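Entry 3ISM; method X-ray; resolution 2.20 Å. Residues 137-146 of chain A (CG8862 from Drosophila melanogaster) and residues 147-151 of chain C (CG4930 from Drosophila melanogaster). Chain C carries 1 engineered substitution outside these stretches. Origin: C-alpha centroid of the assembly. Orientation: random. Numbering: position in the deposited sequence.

Chain A (137-146) WNTLEAHVRR
Chain C (147-151) FDSDD

The contact centres on the carboxamide of A:Asn138, whose amide nitrogen donates two hydrogen bonds to the chain C loop: A:Asn138 ND2 lies 2.9 Å from C:Ser149 OG (N-H...acceptor angle 141°) and 3.1 Å from C:Asp150 OD2 (157°). With two protons and two acceptors, the NH2 group is fully used. The A:Asn138 side chain, chi1 t (-176°) and chi2 59°, has its CA-to-CB bond toward chain C, and the whole residue has the largest covered area here, 75 Å² of the 172 Å² summed over both sides. The other end of the carboxamide faces C:Asp148. A:Asn138 OD1 and C:Asp148 OD1 stand 3.5 Å apart; both are acceptors, and water 1 lies between them, 2.8 Å from A:Asn138 OD1 and 2.5 Å from C:Asp148 OD1, within hydrogen-bonding distance of both acceptors. Across the backbones the nearest CA atoms are those of A:Asn138 and C:Asp148, 7.1 Å apart.

The acceptors are presented by a type I beta turn from C:Asp148 to C:Asp151, with phi/psi of -68/-16 at C:Ser149 and -87/-12 at C:Asp150, closed by C:Asp151 N to C:Asp148 O at 3.1 Å. C:Asp148 enters it extended (-145/-178), and C:Asp151 leaves it at -74/153. Side chains brace the turn: C:Asp148 OD2 accepts from C:Asp150 N at 2.9 Å and weakly from C:Asp151 N at 3.4 Å, while C:Asp148 N donates to C:Asp151 OD2 at 3.0 Å. C:Asp148 therefore turns OD2 to its own loop and OD1 to the bridging water. Chi1 is p at C:Asp148 (64°) and C:Ser149 (62°), m at C:Asp150 (-68°) and C:Asp151 (-66°).

Chain A is helical throughout 137-146, with i to i+4 bonds such as A:Ala142 N to A:Asn138 O at 2.8 Å. That periodicity brings A:Ala142 and A:Arg145 onto the side of A:Asn138, each with CA-to-CB toward chain C. A:Ala142 CB packs loosely, 4.3 Å from C:Asp150 OD2. A:Arg145 (chi1 m, chi2 t, chi3 m, chi4 -87°) brings NH2 to 4.3 Å from C:Asp150 OD2, with the carboxylate oxygen near the guanidinium plane at its edge; the opposite charges are close, but beyond salt-bridge range. Farther out, A:Leu140 and A:Val144 lie out of reach, as does C:Phe147, leaving a small, predominantly polar contact.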

ATOM      1  N   TRP A 137       3.025 -20.230 -10.099  1.00 28.29           N
ATOM      2  CA  TRP A 137       3.207 -19.944  -8.671  1.00 27.29           C
ATOM      3  C   TRP A 137       3.213 -21.241  -7.835  1.00 27.74           C
ATOM      4  O   TRP A 137       4.026 -21.411  -6.909  1.00 27.25           O
ATOM      5  CB  TRP A 137       2.125 -18.947  -8.188  1.00 26.99           C
ATOM      6  CG  TRP A 137       2.351 -18.482  -6.788  1.00 26.08           C
ATOM      7  CD1 TRP A 137       1.638 -18.832  -5.678  1.00 26.85           C
ATOM      8  CD2 TRP A 137       3.397 -17.600  -6.334  1.00 25.49           C
ATOM      9  NE1 TRP A 137       2.197 -18.246  -4.545  1.00 25.74           N
ATOM     10  CE2 TRP A 137       3.254 -17.460  -4.932  1.00 26.10           C
ATOM     11  CE3 TRP A 137       4.441 -16.924  -6.975  1.00 25.37           C
ATOM     12  CZ2 TRP A 137       4.118 -16.668  -4.164  1.00 26.49           C
ATOM     13  CZ3 TRP A 137       5.312 -16.124  -6.192  1.00 26.17           C
ATOM     14  CH2 TRP A 137       5.137 -16.014  -4.812  1.00 25.32           C
ATOM     15  N   ASN A 138       2.310 -22.162  -8.173  1.00 28.00           N
ATOM     16  CA  ASN A 138       2.367 -23.521  -7.618  1.00 28.01           C
ATOM     17  C   ASN A 138       3.693 -24.237  -7.901  1.00 27.92           C
ATOM     18  O   ASN A 138       4.213 -24.943  -7.046  1.00 28.92           O
ATOM     19  CB  ASN A 138       1.178 -24.372  -8.120  1.00 28.01           C
ATOM     20  CG  ASN A 138       1.159 -25.771  -7.490  1.00 30.68           C
ATOM     21  OD1 ASN A 138       1.090 -25.907  -6.274  1.00 32.05           O
ATOM     22  ND2 ASN A 138       1.270 -26.801  -8.316  1.00 31.30           N
ATOM     23  N   THR A 139       4.233 -24.068  -9.101  1.00 28.11           N
ATOM     24  CA  THR A 139       5.556 -24.610  -9.427  1.00 28.42           C
ATOM     25  C   THR A 139       6.647 -24.082  -8.483  1.00 28.26           C
ATOM     26  O   THR A 139       7.486 -24.856  -8.003  1.00 29.27           O
ATOM     27  CB  THR A 139       5.940 -24.310 -10.903  1.00 28.34           C
ATOM     28  OG1 THR A 139       4.914 -24.823 -11.766  1.00 29.85           O
ATOM     29  CG2 THR A 139       7.305 -24.922 -11.268  1.00 28.10           C
ATOM     30  N   LEU A 140       6.645 -22.781  -8.211  1.00 27.21           N
ATOM     31  CA  LEU A 140       7.586 -22.231  -7.211  1.00 26.83           C
ATOM     32  C   LEU A 140       7.340 -22.793  -5.793  1.00 26.69           C
ATOM     33  O   LEU A 140       8.273 -23.175  -5.102  1.00 26.29           O
ATOM     34  CB  LEU A 140       7.544 -20.693  -7.193  1.00 26.43           C
ATOM     35  CG  LEU A 140       8.468 -19.987  -6.178  1.00 27.27           C
ATOM     36  CD1 LEU A 140       9.946 -20.317  -6.439  1.00 28.94           C
ATOM     37  CD2 LEU A 140       8.268 -18.469  -6.168  1.00 26.06           C
ATOM     38  N   GLU A 141       6.082 -22.832  -5.364  1.00 26.67           N
ATOM     39  CA  GLU A 141       5.723 -23.451  -4.077  1.00 26.58           C
ATOM     40  C   GLU A 141       6.235 -24.900  -3.986  1.00 27.08           C
ATOM     41  O   GLU A 141       6.770 -25.307  -2.957  1.00 27.76           O
ATOM     42  CB  GLU A 141       4.201 -23.428  -3.885  1.00 26.43           C
ATOM     43  CG  GLU A 141       3.568 -22.023  -3.738  1.00 25.51           C
ATOM     44  CD  GLU A 141       2.037 -22.069  -3.683  1.00 26.76           C
ATOM     45  OE1 GLU A 141       1.448 -22.948  -4.351  1.00 26.31           O
ATOM     46  OE2 GLU A 141       1.418 -21.219  -2.984  1.00 27.76           O
ATOM     47  N   ALA A 142       6.080 -25.669  -5.065  1.00 27.13           N
ATOM     48  CA  ALA A 142       6.552 -27.054  -5.100  1.00 26.86           C
ATOM     49  C   ALA A 142       8.058 -27.123  -5.032  1.00 27.36           C
ATOM     50  O   ALA A 142       8.603 -28.022  -4.405  1.00 28.02           O
ATOM     51  CB  ALA A 142       6.047 -27.770  -6.343  1.00 26.57           C
ATOM     52  N   HIS A 143       8.731 -26.170  -5.680  1.00 27.58           N
ATOM     53  CA  HIS A 143      10.179 -26.079  -5.622  1.00 27.78           C
ATOM     54  C   HIS A 143      10.669 -25.840  -4.186  1.00 27.76           C
ATOM     55  O   HIS A 143      11.607 -26.497  -3.735  1.00 27.63           O
ATOM     56  CB  HIS A 143      10.682 -24.952  -6.545  1.00 27.68           C
ATOM     57  CG  HIS A 143      12.109 -24.557  -6.291  1.00 28.47           C
ATOM     58  ND1 HIS A 143      13.177 -25.258  -6.805  1.00 28.73           N
ATOM     59  CD2 HIS A 143      12.639 -23.526  -5.589  1.00 27.82           C
ATOM     60  CE1 HIS A 143      14.305 -24.687  -6.418  1.00 29.64           C
ATOM     61  NE2 HIS A 143      14.006 -23.638  -5.672  1.00 30.53           N
ATOM     62  N   VAL A 144      10.042 -24.889  -3.482  1.00 27.56           N
ATOM     63  CA  VAL A 144      10.400 -24.601  -2.091  1.00 27.32           C
ATOM     64  C   VAL A 144      10.184 -25.826  -1.189  1.00 27.85           C
ATOM     65  O   VAL A 144      11.006 -26.097  -0.297  1.00 27.62           O
ATOM     66  CB  VAL A 144       9.651 -23.347  -1.540  1.00 28.08           C
ATOM     67  CG1 VAL A 144      10.098 -23.025  -0.120  1.00 26.52           C
ATOM     68  CG2 VAL A 144       9.864 -22.110  -2.457  1.00 26.33           C
ATOM     69  N   ARG A 145       9.111 -26.580  -1.432  1.00 27.80           N
ATOM     70  CA  ARG A 145       8.890 -27.840  -0.699  1.00 29.13           C
ATOM     71  C   ARG A 145       9.958 -28.894  -1.008  1.00 29.91           C
ATOM     72  O   ARG A 145      10.434 -29.588  -0.102  1.00 30.73           O
ATOM     73  CB  ARG A 145       7.494 -28.415  -0.981  1.00 28.89           C
ATOM     74  CG  ARG A 145       6.373 -27.661  -0.321  1.00 29.41           C
ATOM     75  CD  ARG A 145       5.072 -28.446  -0.360  1.00 30.43           C
ATOM     76  NE  ARG A 145       4.500 -28.469  -1.701  1.00 31.98           N
ATOM     77  CZ  ARG A 145       3.687 -27.538  -2.200  1.00 32.58           C
ATOM     78  NH1 ARG A 145       3.309 -26.496  -1.459  1.00 30.63           N
ATOM     79  NH2 ARG A 145       3.242 -27.656  -3.443  1.00 31.66           N
ATOM     80  N   ARG A 146      10.330 -29.012  -2.287  1.00 30.27           N
ATOM     81  CA  ARG A 146      11.387 -29.939  -2.727  1.00 31.46           C
ATOM     82  C   ARG A 146      12.757 -29.628  -2.091  1.00 30.74           C
ATOM     83  O   ARG A 146      13.602 -30.522  -1.940  1.00 31.14           O
ATOM     84  CB  ARG A 146      11.490 -29.917  -4.266  1.00 31.37           C
ATOM     85  CG  ARG A 146      12.263 -31.069  -4.909  1.00 33.13           C
ATOM     86  CD  ARG A 146      12.089 -31.110  -6.451  1.00 34.25           C
ATOM     87  NE  ARG A 146      10.672 -31.129  -6.855  1.00 40.18           N
ATOM     88  CZ  ARG A 146      10.012 -30.106  -7.412  1.00 41.75           C
ATOM     89  NH1 ARG A 146      10.626 -28.958  -7.683  1.00 40.97           N
ATOM     90  NH2 ARG A 146       8.725 -30.239  -7.720  1.00 42.71           N
TER
ATOM     91  N   PHE C 147      -8.297 -25.917  -6.610  1.00 26.22           N
ATOM     92  CA  PHE C 147      -7.432 -26.927  -7.193  1.00 26.65           C
ATOM     93  C   PHE C 147      -6.170 -26.282  -7.797  1.00 26.88           C
ATOM     94  O   PHE C 147      -6.108 -25.060  -8.006  1.00 26.30           O
ATOM     95  CB  PHE C 147      -8.180 -27.712  -8.290  1.00 26.87           C
ATOM     96  CG  PHE C 147      -9.453 -28.407  -7.826  1.00 27.33           C
ATOM     97  CD1 PHE C 147     -10.666 -27.722  -7.768  1.00 28.34           C
ATOM     98  CD2 PHE C 147      -9.443 -29.769  -7.508  1.00 27.34           C
ATOM     99  CE1 PHE C 147     -11.857 -28.371  -7.358  1.00 27.37           C
ATOM    100  CE2 PHE C 147     -10.616 -30.427  -7.113  1.00 28.88           C
ATOM    101  CZ  PHE C 147     -11.832 -29.723  -7.036  1.00 27.34           C
ATOM    102  N   ASP C 148      -5.162 -27.110  -8.062  1.00 26.96           N
ATOM    103  CA  ASP C 148      -3.920 -26.660  -8.714  1.00 27.30           C
ATOM    104  C   ASP C 148      -3.363 -27.757  -9.643  1.00 27.33           C
ATOM    105  O   ASP C 148      -3.966 -28.826  -9.779  1.00 27.29           O
ATOM    106  CB  ASP C 148      -2.869 -26.204  -7.693  1.00 27.14           C
ATOM    107  CG  ASP C 148      -2.389 -27.340  -6.772  1.00 27.57           C
ATOM    108  OD1 ASP C 148      -2.167 -27.061  -5.573  1.00 28.26           O
ATOM    109  OD2 ASP C 148      -2.238 -28.496  -7.230  1.00 26.10           O
ATOM    110  N   SER C 149      -2.214 -27.487 -10.251  1.00 27.30           N
ATOM    111  CA  SER C 149      -1.638 -28.363 -11.269  1.00 28.43           C
ATOM    112  C   SER C 149      -1.142 -29.726 -10.767  1.00 28.61           C
ATOM    113  O   SER C 149      -0.885 -30.621 -11.582  1.00 28.14           O
ATOM    114  CB  SER C 149      -0.473 -27.654 -11.976  1.00 28.54           C
ATOM    115  OG  SER C 149       0.570 -27.345 -11.053  1.00 29.08           O
ATOM    116  N   ASP C 150      -0.975 -29.872  -9.448  1.00 28.71           N
ATOM    117  CA  ASP C 150      -0.533 -31.155  -8.880  1.00 29.07           C
ATOM    118  C   ASP C 150      -1.703 -32.095  -8.589  1.00 28.72           C
ATOM    119  O   ASP C 150      -1.497 -33.276  -8.333  1.00 28.07           O
ATOM    120  CB  ASP C 150       0.342 -30.959  -7.635  1.00 29.35           C
ATOM    121  CG  ASP C 150       1.682 -30.320  -7.957  1.00 30.57           C
ATOM    122  OD1 ASP C 150       2.218 -30.585  -9.057  1.00 32.15           O
ATOM    123  OD2 ASP C 150       2.202 -29.552  -7.115  1.00 32.17           O
ATOM    124  N   ASP C 151      -2.924 -31.567  -8.634  1.00 28.79           N
ATOM    125  CA  ASP C 151      -4.131 -32.398  -8.495  1.00 29.08           C
ATOM    126  C   ASP C 151      -4.376 -33.203  -9.763  1.00 29.15           C
ATOM    127  O   ASP C 151      -3.966 -32.798 -10.845  1.00 29.60           O
ATOM    128  CB  ASP C 151      -5.357 -31.532  -8.175  1.00 29.11           C
ATOM    129  CG  ASP C 151      -5.255 -30.868  -6.806  1.00 30.98           C
ATOM    130  OD1 ASP C 151      -4.711 -31.508  -5.867  1.00 31.37           O
ATOM    131  OD2 ASP C 151      -5.693 -29.706  -6.673  1.00 30.86           O
TER
HETATM  132  O   HOH W   1      -1.215 -24.793  -5.049  1.00 24.07           O